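Local coordinates for hypothetical protein Atu0240 (Agrobacterium tumefaciens str. C58, PDB 2GAX) that is of unknown function but belongs to the DUF2000 family of the PTH2 clan, suggesting a fold related to that of peptidyl-tRNA hydrolase 2, at residues Met1-Leu14 and Lys111-Asp125. Sequence-based numbering, arbitrary orientation.
Sequences MFDTKIAVILRDDL and KVVGMALRADRKIVD. With PO4 (phosphate ion), chain C.
Arg121, the first residue of helix 121-127, grips Phe2 and Asp3 just ahead of strand 4-11. Its backbone N bonds Asp3 O, and CB and CG run on past that same oxygen, Arg121 CG at 3.4 Å from Asp3 O. The Arg121 side chain then bends at chi3 (103°), which turns the guanidinium side-on to Phe2 O: NE donates to Phe2 O at 2.9 Å in the carbonyl plane, NH2 at 2.8 Å from above that plane. Arg121 NH2 also forms a salt bridge with Asp3 OD1 (3.3 Å), carboxylate and guanidinium planes 57° apart, while Met1 CE lies over one guanidinium face. From here 4-11 and 112-120 pair antiparallel inside a mixed sheet, 4-11 in the middle; a classic beta bulge at Val113 and Gly114 lies against strand 83-86. Ile9 CD1 packs on Leu117 CD2 (3.9 Å), on the sheet face that also carries Ala7 and Met115. On the other face, Ile6 CG1 lies against Arg118 CG; the extended arginine continues to Gln56, which bonds its NE. A phosphate, probably from the crystallisation liquor, accepts from Asp3 N at O2 (2.6 Å), from Thr4 N and OG1 at O3. At the far end, Val113 CG1 sits over the Arg11 guanidinium, toward its rim; NE salt-bridges Asp13 OD1, NH1 Glu87.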
loop_
_atom_site.group_PDB
_atom_site.type_symbol
_atom_site.label_atom_id
_atom_site.label_comp_id
_atom_site.label_asym_id
_atom_site.label_seq_id
_atom_site.Cartn_x
_atom_site.Cartn_y
_atom_site.Cartn_z
HETATM N N MSE A 1 0.797 16.552 12.795
HETATM C CA MSE A 1 -0.441 15.718 12.746
HETATM C C MSE A 1 -1.284 15.991 11.496
HETATM O O MSE A 1 -1.291 17.103 10.957
HETATM C CB MSE A 1 -1.273 15.928 14.002
HETATM C CG MSE A 1 -2.148 14.751 14.338
HETATM SE SE MSE A 1 -3.491 15.298 15.605
HETATM C CE MSE A 1 -4.722 13.771 15.430
ATOM N N PHE A 2 -2.006 14.971 11.051
ATOM C CA PHE A 2 -2.594 14.974 9.718
ATOM C C PHE A 2 -4.064 14.609 9.746
ATOM O O PHE A 2 -4.492 13.838 10.602
ATOM C CB PHE A 2 -1.843 13.972 8.833
ATOM C CG PHE A 2 -0.373 14.247 8.720
ATOM C CD1 PHE A 2 0.129 14.947 7.633
ATOM C CD2 PHE A 2 0.510 13.814 9.710
ATOM C CE1 PHE A 2 1.489 15.212 7.522
ATOM C CE2 PHE A 2 1.871 14.073 9.615
ATOM C CZ PHE A 2 2.361 14.774 8.518
ATOM N N ASP A 3 -4.826 15.154 8.796
ATOM C CA ASP A 3 -6.226 14.760 8.598
ATOM C C ASP A 3 -6.310 13.313 8.113
ATOM O O ASP A 3 -7.271 12.596 8.421
ATOM C CB ASP A 3 -6.922 15.684 7.596
ATOM C CG ASP A 3 -7.323 17.022 8.202
ATOM O OD1 ASP A 3 -7.151 17.219 9.429
ATOM O OD2 ASP A 3 -7.829 17.875 7.441
ATOM N N THR A 4 -5.285 12.889 7.376
ATOM C CA THR A 4 -5.254 11.549 6.778
ATOM C C THR A 4 -4.367 10.568 7.540
ATOM O O THR A 4 -3.628 10.957 8.458
ATOM C CB THR A 4 -4.783 11.594 5.303
ATOM O OG1 THR A 4 -3.413 12.021 5.244
ATOM C CG2 THR A 4 -5.660 12.541 4.488
ATOM N N LYS A 5 -4.462 9.298 7.141
ATOM C CA LYS A 5 -3.619 8.226 7.636
ATOM C C LYS A 5 -3.137 7.391 6.443
ATOM O O LYS A 5 -3.903 7.165 5.506
ATOM C CB LYS A 5 -4.428 7.341 8.598
ATOM C CG LYS A 5 -3.697 6.105 9.082
ATOM C CD LYS A 5 -4.596 5.186 9.905
ATOM C CE LYS A 5 -3.916 3.833 10.077
ATOM N NZ LYS A 5 -4.580 2.881 11.041
ATOM N N ILE A 6 -1.885 6.931 6.494
ATOM C CA ILE A 6 -1.332 6.015 5.483
ATOM C C ILE A 6 -1.251 4.602 6.060
ATOM O O ILE A 6 -0.625 4.369 7.096
ATOM C CB ILE A 6 0.075 6.461 4.963
ATOM C CG1 ILE A 6 0.017 7.864 4.361
ATOM C CG2 ILE A 6 0.598 5.490 3.901
ATOM C CD1 ILE A 6 1.370 8.411 3.960
ATOM N N ALA A 7 -1.896 3.661 5.383
ATOM C CA ALA A 7 -1.906 2.288 5.809
ATOM C C ALA A 7 -1.512 1.372 4.666
ATOM O O ALA A 7 -1.905 1.587 3.515
ATOM C CB ALA A 7 -3.269 1.910 6.342
ATOM N N VAL A 8 -0.718 0.362 5.006
ATOM C CA VAL A 8 -0.346 -0.704 4.088
ATOM C C VAL A 8 -0.900 -2.010 4.657
ATOM O O VAL A 8 -0.664 -2.306 5.819
ATOM C CB VAL A 8 1.191 -0.826 3.999
ATOM C CG1 VAL A 8 1.595 -2.042 3.155
ATOM C CG2 VAL A 8 1.819 0.456 3.463
ATOM N N ILE A 9 -1.632 -2.782 3.850
ATOM C CA ILE A 9 -2.167 -4.085 4.272
ATOM C C ILE A 9 -1.663 -5.217 3.369
ATOM O O ILE A 9 -1.925 -5.244 2.160
ATOM C CB ILE A 9 -3.735 -4.142 4.337
ATOM C CG1 ILE A 9 -4.341 -2.903 4.987
ATOM C CG2 ILE A 9 -4.214 -5.392 5.095
ATOM C CD1 ILE A 9 -4.784 -1.809 4.001
ATOM N N LEU A 10 -0.961 -6.168 3.980
ATOM C CA LEU A 10 -0.338 -7.273 3.264
ATOM C C LEU A 10 -1.057 -8.585 3.524
ATOM O O LEU A 10 -1.686 -8.760 4.562
ATOM C CB LEU A 10 1.129 -7.394 3.695
ATOM C CG LEU A 10 1.948 -6.116 3.462
ATOM C CD1 LEU A 10 3.295 -6.201 4.152
ATOM C CD2 LEU A 10 2.106 -5.804 1.957
ATOM N N ARG A 11 -0.985 -9.505 2.573
ATOM C CA ARG A 11 -1.544 -10.837 2.807
ATOM C C ARG A 11 -0.563 -11.573 3.723
ATOM O O ARG A 11 0.628 -11.624 3.427
ATOM C CB ARG A 11 -1.769 -11.586 1.489
ATOM C CG ARG A 11 -2.799 -12.721 1.626
ATOM C CD ARG A 11 -3.041 -13.416 0.305
ATOM N NE ARG A 11 -1.898 -14.224 -0.126
ATOM C CZ ARG A 11 -1.757 -14.713 -1.356
ATOM N NH1 ARG A 11 -2.672 -14.472 -2.282
ATOM N NH2 ARG A 11 -0.694 -15.435 -1.676
ATOM N N ASP A 12 -1.046 -12.135 4.837
ATOM C CA ASP A 12 -0.116 -12.581 5.892
ATOM C C ASP A 12 0.768 -13.755 5.486
ATOM O O ASP A 12 1.857 -13.927 6.033
ATOM C CB ASP A 12 -0.823 -12.863 7.223
ATOM C CG ASP A 12 0.137 -12.809 8.423
ATOM O OD1 ASP A 12 1.216 -12.148 8.342
ATOM O OD2 ASP A 12 -0.194 -13.432 9.465
ATOM N N ASP A 13 0.325 -14.541 4.511
ATOM C CA ASP A 13 1.074 -15.751 4.134
ATOM C C ASP A 13 2.271 -15.538 3.198
ATOM O O ASP A 13 2.970 -16.493 2.851
ATOM C CB ASP A 13 0.124 -16.835 3.614
ATOM C CG ASP A 13 -0.544 -16.458 2.307
ATOM O OD1 ASP A 13 -0.475 -15.282 1.905
ATOM O OD2 ASP A 13 -1.157 -17.348 1.686
ATOM N N LEU A 14 2.524 -14.291 2.809
ATOM C CA LEU A 14 3.666 -13.971 1.938
ATOM C C LEU A 14 4.995 -14.211 2.654
ATOM O O LEU A 14 5.097 -13.998 3.865
ATOM C CB LEU A 14 3.614 -12.506 1.516
ATOM C CG LEU A 14 2.472 -11.965 0.653
ATOM C CD1 LEU A 14 2.659 -10.465 0.479
ATOM C CD2 LEU A 14 2.398 -12.632 -0.718
ATOM N N LYS A 111 -6.577 -12.037 -6.546
ATOM C CA LYS A 111 -5.856 -12.518 -5.368
ATOM C C LYS A 111 -4.940 -11.389 -4.915
ATOM O O LYS A 111 -3.769 -11.362 -5.250
ATOM C CB LYS A 111 -5.058 -13.787 -5.672
ATOM C CG LYS A 111 -5.914 -14.979 -6.044
ATOM C CD LYS A 111 -5.082 -16.065 -6.734
ATOM C CE LYS A 111 -5.759 -17.427 -6.626
ATOM N NZ LYS A 111 -5.605 -18.226 -7.883
ATOM N N VAL A 112 -5.510 -10.419 -4.203
ATOM C CA VAL A 112 -4.731 -9.295 -3.705
ATOM C C VAL A 112 -3.730 -9.783 -2.677
ATOM O O VAL A 112 -4.080 -10.533 -1.759
ATOM C CB VAL A 112 -5.598 -8.194 -3.082
ATOM C CG1 VAL A 112 -4.725 -7.031 -2.614
ATOM C CG2 VAL A 112 -6.614 -7.688 -4.103
ATOM N N VAL A 113 -2.480 -9.368 -2.857
ATOM C CA VAL A 113 -1.433 -9.655 -1.881
ATOM C C VAL A 113 -1.032 -8.419 -1.068
ATOM O O VAL A 113 -0.381 -8.529 -0.034
ATOM C CB VAL A 113 -0.221 -10.360 -2.528
ATOM C CG1 VAL A 113 -0.677 -11.685 -3.161
ATOM C CG2 VAL A 113 0.450 -9.468 -3.588
ATOM N N GLY A 114 -1.444 -7.239 -1.521
ATOM C CA GLY A 114 -1.183 -6.018 -0.763
ATOM C C GLY A 114 -1.986 -4.853 -1.288
ATOM O O GLY A 114 -2.336 -4.820 -2.461
HETATM N N MSE A 115 -2.274 -3.912 -0.397
HETATM C CA MSE A 115 -2.932 -2.656 -0.737
HETATM C C MSE A 115 -2.412 -1.572 0.188
HETATM O O MSE A 115 -2.089 -1.836 1.351
HETATM C CB MSE A 115 -4.446 -2.770 -0.581
HETATM C CG MSE A 115 -5.222 -1.543 -1.059
HETATM SE SE MSE A 115 -7.170 -1.737 -0.754
HETATM C CE MSE A 115 -7.348 -0.706 0.895
ATOM N N ALA A 116 -2.313 -0.356 -0.327
ATOM C CA ALA A 116 -2.015 0.791 0.514
ATOM C C ALA A 116 -2.968 1.881 0.163
ATOM O O ALA A 116 -3.365 2.024 -0.994
ATOM C CB ALA A 116 -0.595 1.297 0.310
ATOM N N LEU A 117 -3.270 2.696 1.158
ATOM C CA LEU A 117 -4.135 3.847 0.954
ATOM C C LEU A 117 -3.716 4.997 1.859
ATOM O O LEU A 117 -3.067 4.788 2.901
ATOM C CB LEU A 117 -5.592 3.456 1.201
ATOM C CG LEU A 117 -6.109 3.203 2.626
ATOM C CD1 LEU A 117 -7.649 3.322 2.659
ATOM C CD2 LEU A 117 -5.639 1.863 3.201
ATOM N N ARG A 118 -4.080 6.202 1.434
ATOM C CA ARG A 118 -3.988 7.407 2.237
ATOM C C ARG A 118 -5.345 8.096 2.117
ATOM O O ARG A 118 -5.752 8.492 1.015
ATOM C CB ARG A 118 -2.898 8.332 1.714
ATOM C CG ARG A 118 -2.851 9.700 2.408
ATOM C CD ARG A 118 -1.735 10.558 1.826
ATOM N NE ARG A 118 -1.501 11.749 2.639
ATOM C CZ ARG A 118 -2.195 12.882 2.530
ATOM N NH1 ARG A 118 -3.154 13.006 1.614
ATOM N NH2 ARG A 118 -1.902 13.910 3.323
ATOM N N ALA A 119 -6.037 8.234 3.243
ATOM C CA ALA A 119 -7.355 8.866 3.255
ATOM C C ALA A 119 -7.682 9.426 4.635
ATOM O O ALA A 119 -6.999 9.114 5.615
ATOM C CB ALA A 119 -8.417 7.871 2.842
ATOM N N ASP A 120 -8.732 10.245 4.708
ATOM C CA ASP A 120 -9.150 10.805 5.990
ATOM C C ASP A 120 -9.146 9.720 7.047
ATOM O O ASP A 120 -9.666 8.625 6.840
ATOM C CB ASP A 120 -10.503 11.519 5.894
ATOM C CG ASP A 120 -10.357 13.017 5.596
ATOM O OD1 ASP A 120 -11.029 13.828 6.280
ATOM O OD2 ASP A 120 -9.560 13.398 4.701
ATOM N N ARG A 121 -8.519 10.029 8.171
ATOM C CA ARG A 121 -8.197 9.024 9.191
ATOM C C ARG A 121 -9.347 8.101 9.594
ATOM O O ARG A 121 -9.156 6.885 9.690
ATOM C CB ARG A 121 -7.532 9.683 10.413
ATOM C CG ARG A 121 -8.324 10.825 11.067
ATOM C CD ARG A 121 -7.498 11.510 12.149
ATOM N NE ARG A 121 -6.945 12.798 11.737
ATOM C CZ ARG A 121 -7.214 13.958 12.333
ATOM N NH1 ARG A 121 -8.023 14.000 13.383
ATOM N NH2 ARG A 121 -6.662 15.081 11.883
ATOM N N LYS A 122 -10.537 8.664 9.804
ATOM C CA LYS A 122 -11.701 7.876 10.253
ATOM C C LYS A 122 -12.165 6.872 9.184
ATOM O O LYS A 122 -12.537 5.731 9.495
ATOM C CB LYS A 122 -12.851 8.801 10.687
ATOM C CG LYS A 122 -12.460 9.831 11.770
ATOM C CD LYS A 122 -13.680 10.469 12.458
ATOM C CE LYS A 122 -14.331 9.514 13.485
ATOM N NZ LYS A 122 -13.626 9.484 14.818
ATOM N N ILE A 123 -12.107 7.310 7.927
ATOM C CA ILE A 123 -12.410 6.482 6.766
ATOM C C ILE A 123 -11.453 5.283 6.660
ATOM O O ILE A 123 -11.904 4.153 6.455
ATOM C CB ILE A 123 -12.418 7.337 5.453
ATOM C CG1 ILE A 123 -13.728 8.129 5.357
ATOM C CG2 ILE A 123 -12.272 6.458 4.213
ATOM C CD1 ILE A 123 -13.683 9.344 4.431
ATOM N N VAL A 124 -10.146 5.537 6.811
ATOM C CA VAL A 124 -9.134 4.470 6.764
ATOM C C VAL A 124 -9.411 3.357 7.779
ATOM O O VAL A 124 -9.323 2.175 7.445
ATOM C CB VAL A 124 -7.696 5.022 6.950
ATOM C CG1 VAL A 124 -6.683 3.886 7.061
ATOM C CG2 VAL A 124 -7.331 5.939 5.791
ATOM N N ASP A 125 -9.744 3.739 9.011
ATOM C CA ASP A 125 -10.064 2.773 10.072
ATOM C C ASP A 125 -11.289 1.897 9.753
ATOM O O ASP A 125 -11.314 0.708 10.089
ATOM C CB ASP A 125 -10.262 3.502 11.404
ATOM C CG ASP A 125 -8.999 4.182 11.892
ATOM O OD1 ASP A 125 -7.902 3.586 11.769
ATOM O OD2 ASP A 125 -9.107 5.317 12.405
HETATM P P PO4 C . -3.550 15.991 5.712
HETATM O O1 PO4 C . -2.260 16.450 5.069
HETATM O O2 PO4 C . -3.756 16.736 7.012
HETATM O O3 PO4 C . -3.493 14.518 5.996
HETATM O O4 PO4 C . -4.711 16.296 4.795
#